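Local coordinates for alginate lyase (Aplysia kurodai, PDB 5GMT), which is a polysaccharide lyase of family 14 that breaks down alginate, with specificity for polymannuronate, at residues V99-E102 with N103-F106. Sequence-based numbering, arbitrary orientation.
Sequences VYFE and NFGF
Phe101, near the end of strand 92-102, presses against Phe104 and Phe106 of the loop that follows. Its CB starts the contact, lying 3.6 Å from Phe104 CD1. Further out, CG comes within reach of Phe106 CE1, and CD2 sits over the centre of the Phe104 ring, 3.8 Å from Phe104 CZ. The edge of Phe101 thus points into the face of Phe104 in a T-shaped pair, with centroids 5.0 Å apart and planes at 81°. CG of Phe101 is anti to its own carbonyl carbon (chi1 -62°), which brings this edge over Phe104. Beyond CD2, CE2 lies 4.2 Å from Phe106 CE1, an atom placed over one face of the Phe101 ring toward its rim, while Val99 CG2 sits near the rim of the opposite face. Phe106 meets Phe101 obliquely, with planes at 58°, and takes Phe104 CB over its own ring centre. An alanine in place of Phe104 would probably leave a gap beside Phe101 CB and CD2, the atoms that now rest on the Phe104 ring. His192 and Phe186 also pack on Phe101. On the other side of the strand, Glu102 OE1 is hydrogen-bonded to His53 and Tyr264. A cis peptide between Phe104 and Gly105 bends the loop between the two aromatic residues. The result is a buried aromatic cluster at a strand end, where the chain leaves one antiparallel sheet of the concanavalin-like β-sandwich and heads for strand 110-118 of the other.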
loop_
_atom_site.group_PDB
_atom_site.type_symbol
_atom_site.label_atom_id
_atom_site.label_comp_id
_atom_site.label_asym_id
_atom_site.label_seq_id
_atom_site.Cartn_x
_atom_site.Cartn_y
_atom_site.Cartn_z
ATOM N N VAL A 99 -5.015 -3.839 9.721
ATOM C CA VAL A 99 -5.075 -2.421 10.065
ATOM C C VAL A 99 -6.375 -2.064 10.801
ATOM O O VAL A 99 -7.466 -2.491 10.411
ATOM C CB VAL A 99 -4.916 -1.534 8.801
ATOM C CG1 VAL A 99 -5.976 -1.876 7.750
ATOM C CG2 VAL A 99 -4.964 -0.060 9.150
ATOM N N TYR A 100 -6.226 -1.299 11.884
ATOM C CA TYR A 100 -7.343 -0.733 12.638
ATOM C C TYR A 100 -7.484 0.757 12.332
ATOM O O TYR A 100 -6.499 1.491 12.383
ATOM C CB TYR A 100 -7.116 -0.939 14.146
ATOM C CG TYR A 100 -8.302 -0.601 15.024
ATOM C CD1 TYR A 100 -8.581 0.712 15.384
ATOM C CD2 TYR A 100 -9.121 -1.606 15.521
ATOM C CE1 TYR A 100 -9.672 1.019 16.203
ATOM C CE2 TYR A 100 -10.209 -1.311 16.335
ATOM C CZ TYR A 100 -10.476 -0.001 16.673
ATOM O OH TYR A 100 -11.561 0.280 17.485
ATOM N N PHE A 101 -8.699 1.213 12.026
ATOM C CA PHE A 101 -8.953 2.643 11.842
ATOM C C PHE A 101 -9.650 3.210 13.064
ATOM O O PHE A 101 -10.743 2.778 13.409
ATOM C CB PHE A 101 -9.823 2.909 10.602
ATOM C CG PHE A 101 -9.192 2.473 9.313
ATOM C CD1 PHE A 101 -9.384 1.181 8.835
ATOM C CD2 PHE A 101 -8.410 3.347 8.581
ATOM C CE1 PHE A 101 -8.808 0.766 7.644
ATOM C CE2 PHE A 101 -7.830 2.934 7.377
ATOM C CZ PHE A 101 -8.029 1.639 6.917
ATOM N N GLU A 102 -9.026 4.186 13.706
ATOM C CA GLU A 102 -9.623 4.785 14.901
ATOM C C GLU A 102 -10.020 6.237 14.662
ATOM O O GLU A 102 -9.165 7.082 14.373
ATOM C CB GLU A 102 -8.650 4.691 16.078
ATOM C CG GLU A 102 -9.191 5.313 17.349
ATOM C CD GLU A 102 -8.161 5.311 18.453
ATOM O OE1 GLU A 102 -7.591 4.230 18.717
ATOM O OE2 GLU A 102 -7.913 6.390 19.040
ATOM N N ASN A 103 -11.322 6.505 14.778
ATOM C CA ASN A 103 -11.901 7.844 14.627
ATOM C C ASN A 103 -11.840 8.385 13.192
ATOM O O ASN A 103 -11.588 9.570 12.976
ATOM C CB ASN A 103 -11.231 8.835 15.583
ATOM C CG ASN A 103 -12.134 9.996 15.939
ATOM O OD1 ASN A 103 -13.353 9.847 15.981
ATOM N ND2 ASN A 103 -11.547 11.159 16.172
ATOM N N PHE A 104 -12.084 7.505 12.223
ATOM C CA PHE A 104 -12.213 7.896 10.820
ATOM C C PHE A 104 -13.693 8.095 10.474
ATOM O O PHE A 104 -14.490 7.184 10.692
ATOM C CB PHE A 104 -11.606 6.830 9.900
ATOM C CG PHE A 104 -10.094 6.830 9.865
ATOM C CD1 PHE A 104 -9.359 6.503 10.990
ATOM C CD2 PHE A 104 -9.416 7.126 8.688
ATOM C CE1 PHE A 104 -7.971 6.493 10.948
ATOM C CE2 PHE A 104 -8.021 7.120 8.642
ATOM C CZ PHE A 104 -7.307 6.801 9.771
ATOM N N GLY A 105 -14.066 9.251 9.924
ATOM C CA GLY A 105 -13.141 10.330 9.620
ATOM C C GLY A 105 -12.325 10.130 8.350
ATOM O O GLY A 105 -11.187 10.577 8.287
ATOM N N PHE A 106 -12.887 9.467 7.341
ATOM C CA PHE A 106 -12.104 9.119 6.141
ATOM C C PHE A 106 -11.882 10.307 5.211
ATOM O O PHE A 106 -11.050 10.241 4.299
ATOM C CB PHE A 106 -12.780 7.981 5.364
ATOM C CG PHE A 106 -12.759 6.658 6.086
ATOM C CD1 PHE A 106 -11.615 5.875 6.085
ATOM C CD2 PHE A 106 -13.883 6.200 6.771
ATOM C CE1 PHE A 106 -11.592 4.659 6.743
ATOM C CE2 PHE A 106 -13.865 4.983 7.435
ATOM C CZ PHE A 106 -12.722 4.211 7.427
#